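Local structure of alpha-galactosidase (Thermus thermophilus, 6LCJ) at residues V162-Y167 and Q194-W199; R214-L219 and L294-D299; G231-P236 and Y300-F305; W285-V290 and M324-E329. The protein probably hydrolyses terminal alpha-linked galactose from sugars such as stachyose, working as a thermostable hexameric glycosidase of family GH36. All blocks are in the same frame, centred on the assembly; numbering follows the deposited sequence.

Overall arrangement
The parallel strands lie side by side in the order 161-164, 192-195, 229-234 and 298-303, forming half of a (beta/alpha)8 barrel. From the N terminus, contact 1 closes first, joining the first two strands across a loop of 26 residues, in series with all the rest. Contacts 2, 3 and 4 then cross one another, since their segments alternate along the chain, and none nests inside another. Contact 2 ties the start of helix 216-224 to the end of helix 280-296; contact 3 zips the third strand to the fourth; contact 4 packs helices 280-296 and 317-331. Trp-199 of contact 1 packs against contacts 2 and 3, and contacts 3 and 4 meet at Pro-236.

Contact 1 (V162-Y167 and Q194-W199); sequences VWCSWY and QIDDGW
Backbone bonds set the parallel pairing of strands 161-164 and 192-195. Gln-194 N donates to Trp-163 O at 2.8 Å, nearly along the C=O axis, and Ser-165 N returns a bond to Gln-194 O. Side chains add further bonds. Ser-165 OG accepts from Asp-196 N at 2.9 Å, and a water bridges the same OG to Asp-197 O. Cys-164 SG, anti to its backbone N, caps the following turn by accepting from Trp-166 N. The buried Asp-196 carboxylate is gripped on both oxygens: Gln-194 NE2 reaches the anti lone pair of OD2 at 2.9 Å, with OD2 in the amide plane, while Asp-197 N meets OD1 from above the carboxylate plane. Lys-302 adds a salt bridge to OD2, which should favour the ionised form. In the packing, Trp-166 brings CE3 to 3.4 Å from Asp-196 OD1 and CZ3 to 3.4 Å from Asp-197 CB. The Asp-197 carboxylate lies 14° from the plane of this indole and bonds to Gln-200 and Trp-268. Two neighbouring parallel strands joined through helix 175-185 form a beta-alpha-beta crossover, ending here at the C-terminal rim where TIM-barrel glycosidases hold their active site.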
loop_
_atom_site.group_PDB
_atom_site.type_symbol
_atom_site.label_atom_id
_atom_site.label_comp_id
_atom_site.label_asym_id
_atom_site.label_seq_id
_atom_site.Cartn_x
_atom_site.Cartn_y
_atom_site.Cartn_z
ATOM N N VAL E 162 -3.664 52.191 19.829
ATOM C CA VAL E 162 -2.922 52.076 18.580
ATOM C C VAL E 162 -3.892 52.133 17.419
ATOM O O VAL E 162 -4.919 51.444 17.434
ATOM C CB VAL E 162 -2.115 50.765 18.515
ATOM C CG1 VAL E 162 -1.350 50.683 17.180
ATOM C CG2 VAL E 162 -1.195 50.624 19.722
ATOM N N TRP E 163 -3.560 52.928 16.406
ATOM C CA TRP E 163 -4.153 52.766 15.090
ATOM C C TRP E 163 -3.179 51.957 14.239
ATOM O O TRP E 163 -1.980 52.255 14.213
ATOM C CB TRP E 163 -4.484 54.108 14.427
ATOM C CG TRP E 163 -5.317 53.876 13.194
ATOM C CD1 TRP E 163 -6.681 53.772 13.127
ATOM C CD2 TRP E 163 -4.830 53.616 11.872
ATOM N NE1 TRP E 163 -7.072 53.491 11.838
ATOM C CE2 TRP E 163 -5.957 53.388 11.048
ATOM C CE3 TRP E 163 -3.553 53.570 11.301
ATOM C CZ2 TRP E 163 -5.844 53.127 9.680
ATOM C CZ3 TRP E 163 -3.441 53.316 9.944
ATOM C CH2 TRP E 163 -4.579 53.089 9.150
ATOM N N CYS E 164 -3.693 50.934 13.553
ATOM C CA CYS E 164 -2.875 49.949 12.847
ATOM C C CYS E 164 -3.361 49.848 11.404
ATOM O O CYS E 164 -4.567 49.832 11.155
ATOM C CB CYS E 164 -2.967 48.572 13.579
ATOM S SG CYS E 164 -2.235 47.139 12.757
ATOM N N SER E 165 -2.441 49.776 10.446
ATOM C CA SER E 165 -2.874 49.779 9.051
ATOM C C SER E 165 -3.310 48.412 8.534
ATOM O O SER E 165 -3.902 48.344 7.448
ATOM C CB SER E 165 -1.758 50.307 8.136
ATOM O OG SER E 165 -0.577 49.519 8.224
ATOM N N TRP E 166 -3.042 47.325 9.260
ATOM C CA TRP E 166 -3.112 46.012 8.631
ATOM C C TRP E 166 -4.544 45.631 8.263
ATOM O O TRP E 166 -4.815 45.197 7.134
ATOM C CB TRP E 166 -2.484 44.942 9.535
ATOM C CG TRP E 166 -2.595 43.575 8.917
ATOM C CD1 TRP E 166 -3.375 42.540 9.349
ATOM C CD2 TRP E 166 -1.946 43.111 7.715
ATOM N NE1 TRP E 166 -3.233 41.461 8.510
ATOM C CE2 TRP E 166 -2.365 41.781 7.502
ATOM C CE3 TRP E 166 -1.054 43.688 6.809
ATOM C CZ2 TRP E 166 -1.919 41.021 6.425
ATOM C CZ3 TRP E 166 -0.619 42.930 5.735
ATOM C CH2 TRP E 166 -1.047 41.616 5.552
ATOM N N TYR E 167 -5.482 45.789 9.193
ATOM C CA TYR E 167 -6.806 45.217 9.015
ATOM C C TYR E 167 -7.758 46.124 8.258
ATOM O O TYR E 167 -8.971 45.945 8.355
ATOM C CB TYR E 167 -7.392 44.845 10.366
ATOM C CG TYR E 167 -6.594 43.794 11.052
ATOM C CD1 TYR E 167 -6.770 42.446 10.735
ATOM C CD2 TYR E 167 -5.635 44.137 11.999
ATOM C CE1 TYR E 167 -6.040 41.472 11.369
ATOM C CE2 TYR E 167 -4.898 43.168 12.633
ATOM C CZ TYR E 167 -5.118 41.842 12.322
ATOM O OH TYR E 167 -4.398 40.879 12.964
ATOM N N GLN E 194 0.624 53.012 13.720
ATOM C CA GLN E 194 1.524 51.898 13.436
ATOM C C GLN E 194 1.385 51.438 11.991
ATOM O O GLN E 194 0.300 51.036 11.571
ATOM C CB GLN E 194 1.275 50.734 14.389
ATOM C CG GLN E 194 2.319 49.613 14.266
ATOM C CD GLN E 194 1.669 48.287 13.929
ATOM O OE1 GLN E 194 0.785 47.816 14.661
ATOM N NE2 GLN E 194 2.076 47.687 12.808
ATOM N N ILE E 195 2.490 51.501 11.244
ATOM C CA ILE E 195 2.568 51.018 9.866
ATOM C C ILE E 195 2.868 49.524 9.890
ATOM O O ILE E 195 3.853 49.090 10.497
ATOM C CB ILE E 195 3.646 51.774 9.076
ATOM C CG1 ILE E 195 3.280 53.238 8.970
ATOM C CG2 ILE E 195 3.809 51.212 7.677
ATOM C CD1 ILE E 195 4.462 54.098 9.093
ATOM N N ASP E 196 2.037 48.739 9.216
ATOM C CA ASP E 196 2.185 47.302 9.279
ATOM C C ASP E 196 2.865 46.778 8.010
ATOM O O ASP E 196 3.618 47.497 7.339
ATOM C CB ASP E 196 0.814 46.655 9.504
ATOM C CG ASP E 196 0.910 45.329 10.250
ATOM O OD1 ASP E 196 0.918 44.261 9.572
ATOM O OD2 ASP E 196 0.942 45.355 11.507
ATOM N N ASP E 197 2.607 45.515 7.687
ATOM C CA ASP E 197 3.182 44.869 6.519
ATOM C C ASP E 197 2.806 45.641 5.264
ATOM O O ASP E 197 1.666 46.087 5.112
ATOM C CB ASP E 197 2.672 43.426 6.472
ATOM C CG ASP E 197 3.266 42.600 5.353
ATOM O OD1 ASP E 197 4.276 42.994 4.734
ATOM O OD2 ASP E 197 2.714 41.505 5.108
ATOM N N GLY E 198 3.794 45.852 4.388
ATOM C CA GLY E 198 3.573 46.547 3.137
ATOM C C GLY E 198 4.509 47.708 2.842
ATOM O O GLY E 198 4.506 48.237 1.727
ATOM N N TRP E 199 5.295 48.138 3.826
ATOM C CA TRP E 199 6.241 49.225 3.599
ATOM C C TRP E 199 7.594 48.757 3.071
ATOM O O TRP E 199 8.315 49.563 2.475
ATOM C CB TRP E 199 6.465 50.017 4.889
ATOM C CG TRP E 199 7.147 49.221 5.959
ATOM C CD1 TRP E 199 6.549 48.436 6.904
ATOM C CD2 TRP E 199 8.558 49.125 6.194
ATOM N NE1 TRP E 199 7.497 47.856 7.711
ATOM C CE2 TRP E 199 8.739 48.267 7.304
ATOM C CE3 TRP E 199 9.686 49.678 5.574
ATOM C CZ2 TRP E 199 10.002 47.952 7.807
ATOM C CZ3 TRP E 199 10.938 49.372 6.081
ATOM C CH2 TRP E 199 11.085 48.514 7.187
HETATM O O HOH W 1 -0.538 47.288 6.361
#

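Contact 2 (R214-L219 and L294-D299); sequences RGMAFL and LAWGYD
Met-216, in the first turn of helix 216-224, carries much of this contact, and its side chain steps from one aromatic to the next. CB sits over one face of the Trp-296 indole, a CH-pi contact 4.0 Å from the centroid of the six-membered ring and 21° off its normal. CG, beside the backbone N, continues along that ring, meets CZ3 at 4.0 Å and also packs on Trp-199. The chain then bends at chi2 (-49°) and again at chi3, so that it folds back instead of running on. This turn delivers the terminal CE to 3.5 Å from Tyr-298 OH. The same phenol group also fixes the main chain, because Tyr-298 OH donates to Met-216 O at 2.8 Å, from above the carbonyl plane. That carbonyl oxygen lies at the edge of the tyrosine ring, near its plane, and Leu-219 CB packs on the hydroxyl from one turn further on. Beside the methionine, Ala-217 rests on the helix end: its CA makes a CA-H...O contact with Trp-296 O at 3.3 Å, and its CB touches CD1 of the indole at 3.8 Å. Two glycines frame the junction. Gly-215 is the N-cap of one helix, and Gly-297, with positive phi, closes the other in a Schellman motif that turns the chain into strand 298-303. The start of helix 216-224 thus packs on the end of helix 280-296, while Leu-232 of strand 229-234 touches Met-216, Trp-296 and Tyr-298, and Ile-195 of strand 192-195 adjoins Leu-219 and Tyr-298.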
loop_
_atom_site.group_PDB
_atom_site.type_symbol
_atom_site.label_atom_id
_atom_site.label_comp_id
_atom_site.label_asym_id
_atom_site.label_seq_id
_atom_site.Cartn_x
_atom_site.Cartn_y
_atom_site.Cartn_z
ATOM N N ARG E 214 9.787 59.047 0.254
ATOM C CA ARG E 214 10.563 59.906 1.143
ATOM C C ARG E 214 11.177 59.149 2.316
ATOM O O ARG E 214 11.836 59.774 3.154
ATOM C CB ARG E 214 9.708 61.074 1.646
ATOM C CG ARG E 214 9.609 62.224 0.632
ATOM C CD ARG E 214 8.500 63.219 0.964
ATOM N NE ARG E 214 7.185 62.652 0.699
ATOM C CZ ARG E 214 6.031 63.276 0.917
ATOM N NH1 ARG E 214 6.022 64.514 1.400
ATOM N NH2 ARG E 214 4.884 62.651 0.649
ATOM N N GLY E 215 10.995 57.834 2.400
ATOM C CA GLY E 215 11.657 57.051 3.421
ATOM C C GLY E 215 10.894 57.009 4.732
ATOM O O GLY E 215 10.019 57.832 5.013
ATOM N N MET E 216 11.259 56.028 5.559
ATOM C CA MET E 216 10.473 55.746 6.754
ATOM C C MET E 216 10.708 56.768 7.852
ATOM O O MET E 216 9.815 56.991 8.676
ATOM C CB MET E 216 10.769 54.333 7.271
ATOM C CG MET E 216 10.516 53.239 6.246
ATOM S SD MET E 216 8.909 53.346 5.415
ATOM C CE MET E 216 7.783 53.051 6.787
ATOM N N ALA E 217 11.877 57.402 7.892
ATOM C CA ALA E 217 12.121 58.375 8.952
ATOM C C ALA E 217 11.263 59.616 8.769
ATOM O O ALA E 217 10.888 60.257 9.755
ATOM C CB ALA E 217 13.599 58.753 8.996
ATOM N N PHE E 218 10.933 59.955 7.522
ATOM C CA PHE E 218 10.065 61.094 7.247
ATOM C C PHE E 218 8.645 60.834 7.736
ATOM O O PHE E 218 8.056 61.659 8.450
ATOM C CB PHE E 218 10.077 61.385 5.747
ATOM C CG PHE E 218 8.910 62.186 5.274
ATOM C CD1 PHE E 218 8.871 63.561 5.474
ATOM C CD2 PHE E 218 7.849 61.572 4.618
ATOM C CE1 PHE E 218 7.787 64.314 5.038
ATOM C CE2 PHE E 218 6.761 62.313 4.172
ATOM C CZ PHE E 218 6.730 63.691 4.386
ATOM N N LEU E 219 8.081 59.688 7.348
ATOM C CA LEU E 219 6.769 59.269 7.827
ATOM C C LEU E 219 6.661 59.343 9.347
ATOM O O LEU E 219 5.656 59.820 9.882
ATOM C CB LEU E 219 6.493 57.847 7.348
ATOM C CG LEU E 219 5.056 57.456 7.038
ATOM C CD1 LEU E 219 4.398 58.506 6.169
ATOM C CD2 LEU E 219 5.094 56.116 6.342
ATOM N N LEU E 294 14.481 52.485 15.609
ATOM C CA LEU E 294 14.520 53.535 16.624
ATOM C C LEU E 294 15.143 54.801 16.068
ATOM O O LEU E 294 14.631 55.905 16.291
ATOM C CB LEU E 294 15.301 53.085 17.852
ATOM C CG LEU E 294 14.830 51.917 18.699
ATOM C CD1 LEU E 294 15.415 52.037 20.081
ATOM C CD2 LEU E 294 13.318 51.851 18.763
ATOM N N ALA E 295 16.249 54.663 15.334
ATOM C CA ALA E 295 16.892 55.837 14.755
ATOM C C ALA E 295 15.968 56.531 13.777
ATOM O O ALA E 295 16.013 57.756 13.638
ATOM C CB ALA E 295 18.196 55.445 14.068
ATOM N N TRP E 296 15.112 55.764 13.108
ATOM C CA TRP E 296 14.140 56.325 12.184
ATOM C C TRP E 296 13.066 57.150 12.879
ATOM O O TRP E 296 12.386 57.929 12.207
ATOM C CB TRP E 296 13.477 55.198 11.402
ATOM C CG TRP E 296 14.256 54.760 10.225
ATOM C CD1 TRP E 296 15.300 55.407 9.656
ATOM C CD2 TRP E 296 14.038 53.569 9.449
ATOM N NE1 TRP E 296 15.761 54.692 8.573
ATOM C CE2 TRP E 296 15.001 53.561 8.426
ATOM C CE3 TRP E 296 13.120 52.512 9.525
ATOM C CZ2 TRP E 296 15.078 52.537 7.481
ATOM C CZ3 TRP E 296 13.197 51.500 8.593
ATOM C CH2 TRP E 296 14.175 51.518 7.579
ATOM N N GLY E 297 12.872 56.981 14.188
ATOM C CA GLY E 297 11.803 57.661 14.896
ATOM C C GLY E 297 10.710 56.766 15.455
ATOM O O GLY E 297 9.858 57.261 16.215
ATOM N N TYR E 298 10.704 55.470 15.126
ATOM C CA TYR E 298 9.700 54.552 15.656
ATOM C C TYR E 298 10.127 54.032 17.019
ATOM O O TYR E 298 11.253 53.556 17.172
ATOM C CB TYR E 298 9.490 53.382 14.695
ATOM C CG TYR E 298 9.083 53.830 13.319
ATOM C CD1 TYR E 298 10.034 54.239 12.390
ATOM C CD2 TYR E 298 7.746 53.882 12.953
ATOM C CE1 TYR E 298 9.662 54.665 11.139
ATOM C CE2 TYR E 298 7.370 54.299 11.693
ATOM C CZ TYR E 298 8.329 54.693 10.800
ATOM O OH TYR E 298 7.958 55.107 9.552
ATOM N N ASP E 299 9.229 54.105 18.010
ATOM C CA ASP E 299 9.487 53.500 19.319
ATOM C C ASP E 299 8.386 52.524 19.746
ATOM O O ASP E 299 8.302 52.164 20.923
ATOM C CB ASP E 299 9.679 54.581 20.380
ATOM C CG ASP E 299 8.460 55.474 20.530
ATOM O OD1 ASP E 299 7.628 55.521 19.599
ATOM O OD2 ASP E 299 8.341 56.139 21.582
#

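Contact 3 (G231-P236 and Y300-F305); sequences GLWFAP and YLKLDF
Trp-233 presents the edge of its indole to strand 298-303, and three side chains line up along that edge. At its centre NE1 donates to Asp-304 OD2 at 2.8 Å, nearly straight at 166°. The oxygen uses its anti lone pair and lies in the indole plane, yet the carboxylate is turned 86° against the ring, so the two flat groups meet almost at right angles. Asp-304 OD1 is held as well, accepting from Phe-305 N from above the carboxylate plane; together the two bonds fix the rotation of the group. On one flank Lys-302, fully extended, passes the indole with CD 3.7 Å from Trp-233 CD1 and carries NZ to a salt bridge with Asp-196. On the other flank Phe-305 CE1 approaches Trp-233 CZ2 at 4.2 Å. On the face carrying Leu-232, Phe-234, Leu-301 and Leu-303 the packing is apolar. Phe-234 and Leu-303 run side by side, pointing the same way, whereas Leu-301 crosses obliquely and sets CD2 at the phenyl edge, 4.0 Å from Phe-234 CE1. Between the strands the parallel ladder is regular: Leu-232 N bonds to Tyr-300 O, Lys-302 N to Leu-232 O, Phe-234 N to Lys-302 O, and Asp-304 N to Phe-234 O at 2.7 Å. In this barrel sheet strand 229-234 lies between 192-195 and 298-303, and 298-303 is followed by 335-338. Leu-232, Phe-234 and Leu-301 pack on helix 280-296, while Trp-233 and Lys-302 lie on the other face beside Gln-194.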
loop_
_atom_site.group_PDB
_atom_site.type_symbol
_atom_site.label_atom_id
_atom_site.label_comp_id
_atom_site.label_asym_id
_atom_site.label_seq_id
_atom_site.Cartn_x
_atom_site.Cartn_y
_atom_site.Cartn_z
ATOM N N GLY E 231 4.774 53.656 14.891
ATOM C CA GLY E 231 4.905 52.214 15.043
ATOM C C GLY E 231 5.238 51.565 13.714
ATOM O O GLY E 231 4.750 52.003 12.669
ATOM N N LEU E 232 6.083 50.525 13.757
ATOM C CA LEU E 232 6.512 49.826 12.554
ATOM C C LEU E 232 6.543 48.320 12.806
ATOM O O LEU E 232 6.790 47.861 13.928
ATOM C CB LEU E 232 7.884 50.338 12.091
ATOM C CG LEU E 232 8.430 50.005 10.696
ATOM C CD1 LEU E 232 7.590 50.599 9.586
ATOM C CD2 LEU E 232 9.866 50.506 10.576
ATOM N N TRP E 233 6.301 47.562 11.734
ATOM C CA TRP E 233 6.155 46.111 11.735
ATOM C C TRP E 233 7.364 45.448 11.082
ATOM O O TRP E 233 7.787 45.859 9.999
ATOM C CB TRP E 233 4.885 45.731 10.954
ATOM C CG TRP E 233 4.626 44.261 10.711
ATOM C CD1 TRP E 233 3.853 43.432 11.476
ATOM C CD2 TRP E 233 5.101 43.463 9.617
ATOM N NE1 TRP E 233 3.817 42.173 10.928
ATOM C CE2 TRP E 233 4.581 42.163 9.790
ATOM C CE3 TRP E 233 5.914 43.719 8.510
ATOM C CZ2 TRP E 233 4.857 41.121 8.901
ATOM C CZ3 TRP E 233 6.184 42.675 7.621
ATOM C CH2 TRP E 233 5.659 41.398 7.829
ATOM N N PHE E 234 7.889 44.393 11.712
ATOM C CA PHE E 234 8.911 43.542 11.100
ATOM C C PHE E 234 8.568 42.070 11.298
ATOM O O PHE E 234 7.855 41.703 12.228
ATOM C CB PHE E 234 10.311 43.773 11.692
ATOM C CG PHE E 234 10.796 45.173 11.576
ATOM C CD1 PHE E 234 10.513 46.101 12.570
ATOM C CD2 PHE E 234 11.552 45.566 10.482
ATOM C CE1 PHE E 234 10.951 47.403 12.468
ATOM C CE2 PHE E 234 12.009 46.870 10.367
ATOM C CZ PHE E 234 11.707 47.793 11.367
ATOM N N ALA E 235 9.117 41.221 10.422
ATOM C CA ALA E 235 9.174 39.767 10.614
ATOM C C ALA E 235 10.649 39.393 10.548
ATOM O O ALA E 235 11.118 38.846 9.539
ATOM C CB ALA E 235 8.354 39.006 9.569
ATOM N N PRO E 236 11.412 39.668 11.612
ATOM C CA PRO E 236 12.876 39.765 11.459
ATOM C C PRO E 236 13.581 38.458 11.096
ATOM O O PRO E 236 14.626 38.513 10.437
ATOM C CB PRO E 236 13.335 40.299 12.828
ATOM C CG PRO E 236 12.206 40.017 13.760
ATOM C CD PRO E 236 10.956 40.058 12.958
ATOM N N TYR E 300 7.528 52.112 18.817
ATOM C CA TYR E 300 6.584 51.020 19.011
ATOM C C TYR E 300 6.812 50.052 17.857
ATOM O O TYR E 300 6.700 50.440 16.692
ATOM C CB TYR E 300 5.139 51.550 19.051
ATOM C CG TYR E 300 4.034 50.522 19.237
ATOM C CD1 TYR E 300 3.691 49.638 18.220
ATOM C CD2 TYR E 300 3.306 50.464 20.423
ATOM C CE1 TYR E 300 2.675 48.713 18.385
ATOM C CE2 TYR E 300 2.279 49.542 20.602
ATOM C CZ TYR E 300 1.970 48.675 19.578
ATOM O OH TYR E 300 0.969 47.756 19.749
ATOM N N LEU E 301 7.189 48.816 18.169
ATOM C CA LEU E 301 7.573 47.852 17.142
ATOM C C LEU E 301 6.726 46.595 17.251
ATOM O O LEU E 301 6.575 46.034 18.342
ATOM C CB LEU E 301 9.050 47.489 17.250
ATOM C CG LEU E 301 10.012 48.670 17.137
ATOM C CD1 LEU E 301 11.463 48.196 17.335
ATOM C CD2 LEU E 301 9.815 49.363 15.789
ATOM N N LYS E 302 6.164 46.169 16.130
ATOM C CA LYS E 302 5.414 44.922 16.056
ATOM C C LYS E 302 6.320 43.889 15.402
ATOM O O LYS E 302 6.579 43.941 14.193
ATOM C CB LYS E 302 4.104 45.103 15.291
ATOM C CG LYS E 302 3.217 43.861 15.238
ATOM C CD LYS E 302 1.876 44.180 14.568
ATOM C CE LYS E 302 1.071 42.925 14.209
ATOM N NZ LYS E 302 -0.229 43.256 13.518
ATOM N N LEU E 303 6.829 42.980 16.213
ATOM C CA LEU E 303 7.742 41.948 15.759
ATOM C C LEU E 303 6.914 40.699 15.535
ATOM O O LEU E 303 6.298 40.181 16.471
ATOM C CB LEU E 303 8.850 41.723 16.790
ATOM C CG LEU E 303 9.595 43.012 17.151
ATOM C CD1 LEU E 303 10.714 42.760 18.176
ATOM C CD2 LEU E 303 10.151 43.668 15.881
ATOM N N ASP E 304 6.869 40.242 14.296
ATOM C CA ASP E 304 5.899 39.257 13.869
ATOM C C ASP E 304 6.605 37.986 13.427
ATOM O O ASP E 304 7.810 37.988 13.157
ATOM C CB ASP E 304 5.048 39.803 12.725
ATOM C CG ASP E 304 3.644 39.208 12.690
ATOM O OD1 ASP E 304 3.372 38.165 13.345
ATOM O OD2 ASP E 304 2.810 39.809 11.981
ATOM N N PHE E 305 5.821 36.898 13.350
ATOM C CA PHE E 305 6.307 35.601 12.901
ATOM C C PHE E 305 7.500 35.153 13.725
ATOM O O PHE E 305 8.432 34.549 13.198
ATOM C CB PHE E 305 6.672 35.623 11.413
ATOM C CG PHE E 305 5.492 35.760 10.503
ATOM C CD1 PHE E 305 4.878 36.992 10.318
ATOM C CD2 PHE E 305 4.985 34.654 9.837
ATOM C CE1 PHE E 305 3.775 37.123 9.478
ATOM C CE2 PHE E 305 3.880 34.775 8.992
ATOM C CZ PHE E 305 3.277 36.013 8.812
#

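Contact 4 (W285-V290 and M324-E329)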
loop_
_atom_site.group_PDB
_atom_site.type_symbol
_atom_site.label_atom_id
_atom_site.label_comp_id
_atom_site.label_asym_id
_atom_site.label_seq_id
_atom_site.Cartn_x
_atom_site.Cartn_y
_atom_site.Cartn_z
ATOM N N TRP E 285 22.242 41.118 13.373
ATOM C CA TRP E 285 21.569 41.781 12.264
ATOM C C TRP E 285 20.128 42.140 12.631
ATOM O O TRP E 285 19.666 43.254 12.343
ATOM C CB TRP E 285 21.647 40.864 11.043
ATOM C CG TRP E 285 20.900 41.266 9.822
ATOM C CD1 TRP E 285 21.378 42.001 8.767
ATOM C CD2 TRP E 285 19.555 40.909 9.486
ATOM N NE1 TRP E 285 20.401 42.139 7.805
ATOM C CE2 TRP E 285 19.273 41.478 8.224
ATOM C CE3 TRP E 285 18.559 40.174 10.129
ATOM C CZ2 TRP E 285 18.031 41.336 7.602
ATOM C CZ3 TRP E 285 17.328 40.026 9.500
ATOM C CH2 TRP E 285 17.079 40.599 8.253
ATOM N N ALA E 286 19.411 41.226 13.290
ATOM C CA ALA E 286 18.035 41.524 13.679
ATOM C C ALA E 286 17.990 42.627 14.734
ATOM O O ALA E 286 17.121 43.505 14.680
ATOM C CB ALA E 286 17.324 40.258 14.173
ATOM N N ALA E 287 18.925 42.610 15.690
ATOM C CA ALA E 287 19.038 43.732 16.617
ATOM C C ALA E 287 19.344 45.040 15.886
ATOM O O ALA E 287 18.877 46.102 16.303
ATOM C CB ALA E 287 20.100 43.443 17.676
ATOM N N ASP E 288 20.102 44.990 14.791
ATOM C CA ASP E 288 20.330 46.201 14.012
ATOM C C ASP E 288 19.078 46.672 13.294
ATOM O O ASP E 288 19.004 47.851 12.932
ATOM C CB ASP E 288 21.439 45.988 12.985
ATOM C CG ASP E 288 22.797 45.877 13.621
ATOM O OD1 ASP E 288 22.898 46.062 14.860
ATOM O OD2 ASP E 288 23.768 45.603 12.881
ATOM N N LEU E 289 18.112 45.776 13.046
ATOM C CA LEU E 289 16.811 46.208 12.529
ATOM C C LEU E 289 16.054 47.019 13.573
ATOM O O LEU E 289 15.467 48.059 13.259
ATOM C CB LEU E 289 15.977 45.005 12.099
ATOM C CG LEU E 289 16.411 44.220 10.866
ATOM C CD1 LEU E 289 15.578 42.954 10.770
ATOM C CD2 LEU E 289 16.272 45.068 9.611
ATOM N N VAL E 290 16.075 46.563 14.822
ATOM C CA VAL E 290 15.493 47.341 15.904
ATOM C C VAL E 290 16.202 48.681 16.040
ATOM O O VAL E 290 15.564 49.738 16.103
ATOM C CB VAL E 290 15.538 46.541 17.213
ATOM C CG1 VAL E 290 15.199 47.439 18.378
ATOM C CG2 VAL E 290 14.573 45.348 17.131
ATOM N N MET E 324 15.812 36.944 21.465
ATOM C CA MET E 324 14.881 38.004 21.830
ATOM C C MET E 324 15.433 38.886 22.941
ATOM O O MET E 324 15.150 40.086 22.971
ATOM C CB MET E 324 13.534 37.407 22.251
ATOM C CG MET E 324 12.750 36.747 21.129
ATOM S SD MET E 324 12.636 37.774 19.646
ATOM C CE MET E 324 13.841 36.941 18.688
ATOM N N ALA E 325 16.198 38.310 23.873
ATOM C CA ALA E 325 16.820 39.114 24.919
ATOM C C ALA E 325 17.756 40.164 24.329
ATOM O O ALA E 325 17.858 41.277 24.850
ATOM C CB ALA E 325 17.569 38.208 25.889
ATOM N N ARG E 326 18.431 39.836 23.234
ATOM C CA ARG E 326 19.284 40.818 22.590
ATOM C C ARG E 326 18.443 41.893 21.916
ATOM O O ARG E 326 18.783 43.081 21.962
ATOM C CB ARG E 326 20.217 40.116 21.594
ATOM C CG ARG E 326 20.988 41.048 20.662
ATOM C CD ARG E 326 22.126 41.847 21.367
ATOM N NE ARG E 326 22.544 43.003 20.559
ATOM C CZ ARG E 326 22.462 44.272 20.960
ATOM N NH1 ARG E 326 21.991 44.560 22.169
ATOM N NH2 ARG E 326 22.833 45.251 20.144
ATOM N N LEU E 327 17.334 41.498 21.300
ATOM C CA LEU E 327 16.448 42.481 20.692
ATOM C C LEU E 327 15.744 43.308 21.760
ATOM O O LEU E 327 15.410 44.474 21.522
ATOM C CB LEU E 327 15.430 41.781 19.793
ATOM C CG LEU E 327 15.791 41.530 18.339
ATOM C CD1 LEU E 327 17.057 40.733 18.256
ATOM C CD2 LEU E 327 14.655 40.797 17.636
ATOM N N ARG E 328 15.521 42.725 22.939
ATOM C CA ARG E 328 14.964 43.486 24.047
ATOM C C ARG E 328 15.911 44.604 24.460
ATOM O O ARG E 328 15.488 45.747 24.648
ATOM C CB ARG E 328 14.661 42.564 25.232
ATOM C CG ARG E 328 14.263 43.295 26.536
ATOM C CD ARG E 328 12.814 43.818 26.534
ATOM N NE ARG E 328 12.692 45.129 25.893
ATOM C CZ ARG E 328 11.542 45.696 25.533
ATOM N NH1 ARG E 328 10.391 45.069 25.726
ATOM N NH2 ARG E 328 11.540 46.895 24.970
ATOM N N GLU E 329 17.206 44.287 24.587
ATOM C CA GLU E 329 18.193 45.286 24.985
ATOM C C GLU E 329 18.420 46.306 23.884
ATOM O O GLU E 329 18.585 47.497 24.163
ATOM C CB GLU E 329 19.506 44.610 25.359
ATOM C CG GLU E 329 19.487 43.973 26.732
ATOM C CD GLU E 329 19.567 45.003 27.870
ATOM O OE1 GLU E 329 19.629 46.225 27.600
ATOM O OE2 GLU E 329 19.564 44.588 29.048
#
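Helices 280-296 and 317-331 are neighbours in the outer layer of the (beta/alpha)8 barrel, linked in sequence through strand 298-303. Their segments run in nearly the same direction, 29° apart, and the axes approach to 8.9 Å, a close spacing consistent with the small Ala-286 and Ala-287 at the interface. No hydrogen bond crosses between them. Ala-286 comes first: its CB points toward the second helix and meets Leu-327 CD1 at 4.1 Å, and Phe-237, from a loop, packs against the same alanine. Ala-287 follows at the point of closest backbone approach, its CA 5.0 Å from the CA of Leu-327. Leu-327 CD1 settles on its main chain, 3.7 Å from Ala-287 N. The methyl of Ala-287 touches both that CD1 and Arg-326, whose chain leaves anti to the backbone N and bends at chi2 (72°), folding across the alanine so that NE lies 3.8 Å from CB. One turn later Val-290 completes the apolar surface and also reaches Ala-331 of the second helix. Leu-327 therefore touches Ala-286, Ala-287 and Val-290, the first two through CD1, and the third where the Val-290 side chain crosses it obliquely and CG2 lies 4.2 Å from Leu-327 CG.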